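Local coordinates for solute-binding protein (Thermoactinomyces vulgaris, PDB 2ZYO) that binds cyclodextrins and linear maltodextrins such as maltotetraose, and probably delivers them to a membrane sugar transporter, at residues 110-115 with 123-128; 131-136 with 141-146; 317-320 with 325-328. One frame throughout, in Å; residues are numbered along the deposited sequence.

How the contacts relate
From the N terminus, the chain first meets contact 1: after helix 109-114 the chain turns back, and strand 120-136 packs near its start against that helix. That strand then runs on through the mixed sheet. Its far end takes part in contact 2, which closes the loop leading from the strand to helix 147-157. Contact 3 comes much later and closes the short link between helix 306-316 and helix 323-326. The three lie in series; none nests in or crosses another. Contacts 1 and 2 share the long strand, with centres about 26 Å apart. Contacts 1 and 3 touch directly: Ile128 N lies 2.9 Å from Ile319 O, a probable backbone hydrogen bond. Contacts 2 and 3 do not touch.

Contact 1 (110-115 with 123-128); sequences VAMKAL and GLPKAI
Met112 reaches across to Pro125 with its sulfur. SD lies 3.6 Å from Pro125 CD, and the two side chains meet at about a right angle. The methionine chain is bent at both chi2 (-50°) and chi3 (-69°), which turns CE past the proline toward Gly123 and Leu124. There CE sits 3.9 Å from Leu124 CD2 and equally near the carbonyl oxygen of Gly123. Beside it, Leu115 CD1 lies against the backbone where Leu124 joins Pro125, 3.5 Å from both Pro125 N and Gly123 O, and meets Pro125 CB at 4.0 Å. The proline ring thus receives both a sulfur and a methyl group. This is a helix packed on a strand of the mixed sheet in a periplasmic-binding-protein fold; the segment axes approach to 8.2 Å at an angle of 120°. An alanine in place of Met112 would probably open a gap beside Pro125 and deprive Leu124 CD2 of its methyl partner. Phe107 also touches both Met112 and Pro125. Gly123 N and O are buried here with no hydrogen-bonding partner in the model; Leu115 CD1 and Met112 CE cover the oxygen. Farther along the strand, Ile128 CD1 comes no closer than 4.5 Å to Ala111 CB of the helix.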
# COMPACT_ATOMS: atom_id res chain seq x y z
N VAL A 110 -11.60 -5.25 3.34
CA VAL A 110 -10.80 -4.03 3.51
C VAL A 110 -10.17 -3.59 2.18
O VAL A 110 -10.09 -2.39 1.90
CB VAL A 110 -9.73 -4.19 4.62
CG1 VAL A 110 -8.98 -2.90 4.84
CG2 VAL A 110 -10.39 -4.64 5.92
N ALA A 111 -9.77 -4.55 1.35
CA ALA A 111 -9.24 -4.26 0.02
C ALA A 111 -10.30 -3.61 -0.87
O ALA A 111 -10.00 -2.72 -1.67
CB ALA A 111 -8.70 -5.52 -0.63
N MET A 112 -11.55 -4.05 -0.71
CA MET A 112 -12.66 -3.49 -1.48
C MET A 112 -12.99 -2.06 -1.06
O MET A 112 -13.37 -1.24 -1.89
CB MET A 112 -13.90 -4.38 -1.40
CG MET A 112 -13.75 -5.72 -2.12
SD MET A 112 -13.15 -5.58 -3.83
CE MET A 112 -14.55 -4.80 -4.62
N LYS A 113 -12.83 -1.77 0.23
CA LYS A 113 -13.01 -0.41 0.75
C LYS A 113 -12.02 0.55 0.10
O LYS A 113 -12.36 1.70 -0.18
CB LYS A 113 -12.87 -0.38 2.27
CG LYS A 113 -14.01 -1.06 3.01
CD LYS A 113 -13.86 -0.90 4.52
CE LYS A 113 -14.80 -1.83 5.28
NZ LYS A 113 -16.24 -1.59 4.97
N ALA A 114 -10.80 0.07 -0.14
CA ALA A 114 -9.76 0.87 -0.79
C ALA A 114 -10.14 1.29 -2.21
O ALA A 114 -9.65 2.31 -2.69
CB ALA A 114 -8.44 0.12 -0.80
N LEU A 115 -11.00 0.52 -2.86
CA LEU A 115 -11.39 0.79 -4.24
C LEU A 115 -12.77 1.45 -4.35
O LEU A 115 -13.29 1.65 -5.45
CB LEU A 115 -11.31 -0.49 -5.09
CG LEU A 115 -9.97 -1.23 -5.10
CD1 LEU A 115 -10.01 -2.38 -6.08
CD2 LEU A 115 -8.79 -0.30 -5.41
N GLY A 123 -13.28 -0.36 -8.95
CA GLY A 123 -12.48 -1.45 -9.48
C GLY A 123 -12.47 -2.73 -8.68
O GLY A 123 -13.12 -2.83 -7.64
N LEU A 124 -11.74 -3.70 -9.21
CA LEU A 124 -11.52 -4.98 -8.56
C LEU A 124 -10.02 -5.16 -8.31
O LEU A 124 -9.21 -4.75 -9.14
CB LEU A 124 -12.10 -6.13 -9.40
CG LEU A 124 -13.62 -6.11 -9.61
CD1 LEU A 124 -14.05 -7.27 -10.50
CD2 LEU A 124 -14.40 -6.14 -8.29
N PRO A 125 -9.66 -5.73 -7.15
CA PRO A 125 -8.25 -5.73 -6.75
C PRO A 125 -7.40 -6.86 -7.34
O PRO A 125 -7.91 -7.95 -7.61
CB PRO A 125 -8.33 -5.88 -5.24
CG PRO A 125 -9.56 -6.70 -5.01
CD PRO A 125 -10.51 -6.38 -6.14
N LYS A 126 -6.12 -6.56 -7.53
CA LYS A 126 -5.13 -7.51 -8.04
C LYS A 126 -4.12 -7.86 -6.96
O LYS A 126 -3.67 -9.00 -6.86
CB LYS A 126 -4.37 -6.91 -9.22
CG LYS A 126 -5.24 -6.44 -10.38
CD LYS A 126 -4.54 -5.36 -11.21
CE LYS A 126 -3.34 -5.91 -11.99
NZ LYS A 126 -2.76 -4.87 -12.89
N ALA A 127 -3.76 -6.86 -6.15
CA ALA A 127 -2.66 -7.00 -5.19
C ALA A 127 -2.89 -6.16 -3.94
O ALA A 127 -3.51 -5.09 -4.00
CB ALA A 127 -1.34 -6.62 -5.85
N ILE A 128 -2.37 -6.65 -2.82
CA ILE A 128 -2.37 -5.92 -1.56
C ILE A 128 -0.96 -5.95 -0.97
O ILE A 128 -0.24 -6.94 -1.10
CB ILE A 128 -3.42 -6.50 -0.56
CG1 ILE A 128 -3.52 -5.64 0.71
CG2 ILE A 128 -3.15 -7.97 -0.23
CD1 ILE A 128 -4.80 -5.85 1.49

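Contact 2 (131-136 with 141-146)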
# COMPACT_ATOMS: atom_id res chain seq x y z
N VAL A 131 3.53 -3.19 5.26
CA VAL A 131 4.76 -3.48 5.99
C VAL A 131 4.50 -4.60 6.99
O VAL A 131 3.35 -4.88 7.35
CB VAL A 131 5.37 -2.23 6.71
CG1 VAL A 131 5.72 -1.14 5.71
CG2 VAL A 131 4.45 -1.70 7.80
N ALA A 132 5.57 -5.26 7.40
CA ALA A 132 5.52 -6.28 8.45
C ALA A 132 6.90 -6.38 9.05
O ALA A 132 7.80 -5.61 8.67
CB ALA A 132 5.08 -7.63 7.88
N LEU A 133 7.09 -7.30 9.99
CA LEU A 133 8.40 -7.51 10.58
C LEU A 133 9.20 -8.49 9.73
O LEU A 133 8.91 -9.69 9.73
CB LEU A 133 8.29 -7.99 12.03
CG LEU A 133 9.56 -7.87 12.88
CD1 LEU A 133 9.90 -6.41 13.19
CD2 LEU A 133 9.43 -8.68 14.15
N ILE A 134 10.17 -7.96 8.99
CA ILE A 134 11.05 -8.79 8.17
C ILE A 134 12.32 -9.03 8.98
O ILE A 134 12.93 -8.09 9.47
CB ILE A 134 11.41 -8.11 6.84
CG1 ILE A 134 10.14 -7.72 6.06
CG2 ILE A 134 12.31 -9.01 5.99
CD1 ILE A 134 10.40 -6.84 4.84
N TYR A 135 12.70 -10.30 9.13
CA TYR A 135 13.83 -10.63 9.99
C TYR A 135 14.84 -11.59 9.36
O TYR A 135 14.52 -12.35 8.45
CB TYR A 135 13.37 -11.11 11.37
CG TYR A 135 12.53 -12.38 11.40
CD1 TYR A 135 13.11 -13.61 11.71
CD2 TYR A 135 11.16 -12.34 11.15
CE1 TYR A 135 12.35 -14.77 11.75
CE2 TYR A 135 10.39 -13.49 11.20
CZ TYR A 135 10.99 -14.70 11.50
OH TYR A 135 10.23 -15.85 11.54
N ASN A 136 16.08 -11.49 9.85
CA ASN A 136 17.16 -12.36 9.43
C ASN A 136 17.16 -13.61 10.31
O ASN A 136 17.42 -13.52 11.51
CB ASN A 136 18.49 -11.60 9.57
CG ASN A 136 19.69 -12.38 9.04
OD1 ASN A 136 19.69 -13.61 9.01
ND2 ASN A 136 20.73 -11.66 8.65
N GLY A 141 15.06 -15.70 16.16
CA GLY A 141 14.26 -16.92 16.15
C GLY A 141 12.79 -16.61 16.37
O GLY A 141 12.07 -16.30 15.42
N GLN A 142 12.34 -16.71 17.62
CA GLN A 142 10.99 -16.30 17.96
C GLN A 142 10.95 -14.77 17.96
O GLN A 142 11.73 -14.12 18.66
CB GLN A 142 10.57 -16.84 19.33
CG GLN A 142 9.17 -16.41 19.78
CD GLN A 142 8.08 -16.91 18.85
OE1 GLN A 142 8.06 -18.07 18.46
NE2 GLN A 142 7.16 -16.02 18.50
N VAL A 143 10.05 -14.22 17.16
CA VAL A 143 9.85 -12.77 17.11
C VAL A 143 9.25 -12.27 18.43
O VAL A 143 8.54 -13.02 19.10
CB VAL A 143 8.97 -12.33 15.90
CG1 VAL A 143 9.64 -12.69 14.59
CG2 VAL A 143 7.57 -12.95 15.98
N PRO A 144 9.57 -11.02 18.83
CA PRO A 144 8.97 -10.45 20.04
C PRO A 144 7.44 -10.51 20.01
O PRO A 144 6.82 -10.21 18.99
CB PRO A 144 9.47 -9.01 20.02
CG PRO A 144 10.76 -9.07 19.29
CD PRO A 144 10.53 -10.09 18.21
N ALA A 145 6.85 -10.89 21.14
CA ALA A 145 5.41 -11.12 21.25
C ALA A 145 4.61 -9.82 21.38
O ALA A 145 3.42 -9.79 21.06
CB ALA A 145 5.11 -12.04 22.42
N THR A 146 5.26 -8.77 21.88
CA THR A 146 4.61 -7.48 22.11
C THR A 146 5.51 -6.36 21.61
O THR A 146 6.71 -6.55 21.42
CB THR A 146 4.33 -7.24 23.61
OG1 THR A 146 5.56 -7.20 24.32
CG2 THR A 146 3.42 -8.32 24.19
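This is a small apolar contact near the surface, where Leu133 and Tyr135 of strand 120-136 meet Gly141, Val143 and Pro144 in the loop that follows. It lies within the connection from strand 120-136 to helix 147-157 in the solute-binding-protein fold. Leu133 and Tyr135 are alternate residues of the strand, and both point toward the loop. Val143 fits against both through one methyl group. Its CG1 lies over one face of the Tyr135 ring, a CH-pi contact 3.9 Å from the ring centroid and 24° off the normal. The methyl is offset toward the rim, nearest CE2. Gly141 O lies 4.0 Å from Tyr135 CE1, obliquely to the ring. With CG between its backbone N and carbonyl carbon (chi1 62°), the Tyr135 ring has Leu133 O in plane at its edge and turns one face to Val143. The Leu133 and Val143 side chains run alongside each other, pointing opposite ways, and CD2 of the leucine meets the same CG1 at 4.0 Å. Leu150 of the helix touches Leu133 and Pro144, while Ala265 of strand 262-265 touches Val143. At the margin, Leu133 CD2 comes within 4.4 Å of Pro144 CD.

Contact 3 (317-320 with 325-328); sequences GEIP and LLND
Leu326 carries the contact with Ile319 and Pro320, and the touching is done toward the tip of its side chain. CB makes no close contact with 317-320; the touching starts at CG. The first torsion, chi1 -69°, sets CG anti to the carbonyl carbon and brings the branch point within 3.7 Å of Pro320 O. One branch, CD2, goes on to meet two partners. It lies 3.5 Å from Pro320 O and 3.6 Å from Ile319 CG2, so one methyl meets both a carbonyl oxygen and an isoleucine methyl. The Ile319 and Leu326 side chains lie roughly perpendicular. The same approach is seen between Pro320 and Leu325, where ring atom CG touches Leu325 CD1 at 3.8 Å. The contact closes the short connection between helix 306-316 and helix 323-326 in the solute-binding-protein fold: 317-320 follows the first, and Leu325 and Leu326 lie on the second. Gly317 begins the link with a positive phi of 80°, a backbone shape that favours glycine. Helix 306-316 packs on the contact, with Leu309 touching both Pro320 and Leu325. Phe340 and Ala341 of helix 338-344 touch Ile319. At the other end, Asp328 N bonds back to Leu325 O at 3.1 Å, and the Asp328 side chain caps the next helix by accepting a hydrogen bond from Met330 N at its OD2.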
# COMPACT_ATOMS: atom_id res chain seq x y z
N GLY A 317 4.41 -12.87 -7.25
CA GLY A 317 4.69 -12.87 -5.81
C GLY A 317 3.87 -11.85 -5.03
O GLY A 317 4.02 -11.73 -3.81
N GLU A 318 3.00 -11.13 -5.73
CA GLU A 318 2.13 -10.14 -5.11
C GLU A 318 0.88 -10.81 -4.57
O GLU A 318 0.20 -11.56 -5.28
CB GLU A 318 1.76 -9.03 -6.10
CG GLU A 318 2.95 -8.26 -6.69
CD GLU A 318 2.55 -6.99 -7.42
OE1 GLU A 318 1.45 -6.95 -8.02
OE2 GLU A 318 3.34 -6.02 -7.41
N ILE A 319 0.57 -10.53 -3.30
CA ILE A 319 -0.57 -11.15 -2.62
C ILE A 319 -1.90 -10.68 -3.21
O ILE A 319 -2.18 -9.49 -3.22
CB ILE A 319 -0.54 -10.84 -1.10
CG1 ILE A 319 0.76 -11.36 -0.48
CG2 ILE A 319 -1.75 -11.46 -0.40
CD1 ILE A 319 1.06 -10.79 0.89
N PRO A 320 -2.72 -11.62 -3.71
CA PRO A 320 -4.03 -11.23 -4.19
C PRO A 320 -5.04 -11.18 -3.04
O PRO A 320 -5.18 -12.16 -2.31
CB PRO A 320 -4.39 -12.35 -5.18
CG PRO A 320 -3.64 -13.55 -4.69
CD PRO A 320 -2.48 -13.07 -3.85
N LEU A 325 -8.13 -17.40 -1.81
CA LEU A 325 -6.69 -17.49 -2.03
C LEU A 325 -5.88 -17.13 -0.78
O LEU A 325 -4.82 -17.71 -0.54
CB LEU A 325 -6.26 -16.62 -3.22
CG LEU A 325 -6.75 -17.07 -4.60
CD1 LEU A 325 -6.32 -16.08 -5.67
CD2 LEU A 325 -6.25 -18.47 -4.94
N LEU A 326 -6.40 -16.20 0.01
CA LEU A 326 -5.76 -15.81 1.27
C LEU A 326 -5.76 -16.95 2.29
O LEU A 326 -4.93 -16.98 3.20
CB LEU A 326 -6.43 -14.56 1.85
CG LEU A 326 -6.22 -13.24 1.10
CD1 LEU A 326 -7.12 -12.15 1.65
CD2 LEU A 326 -4.76 -12.81 1.13
N ASN A 327 -6.70 -17.88 2.13
CA ASN A 327 -6.82 -19.05 3.00
C ASN A 327 -6.12 -20.29 2.42
O ASN A 327 -6.09 -21.35 3.05
CB ASN A 327 -8.30 -19.35 3.28
CG ASN A 327 -8.93 -18.32 4.20
OD1 ASN A 327 -9.86 -17.60 3.82
ND2 ASN A 327 -8.44 -18.25 5.43
N ASP A 328 -5.54 -20.13 1.23
CA ASP A 328 -4.85 -21.20 0.52
C ASP A 328 -3.41 -21.36 1.01
O ASP A 328 -2.76 -20.36 1.34
CB ASP A 328 -4.87 -20.90 -0.99
CG ASP A 328 -4.46 -22.10 -1.83
OD1 ASP A 328 -5.36 -22.78 -2.36
OD2 ASP A 328 -3.25 -22.35 -1.97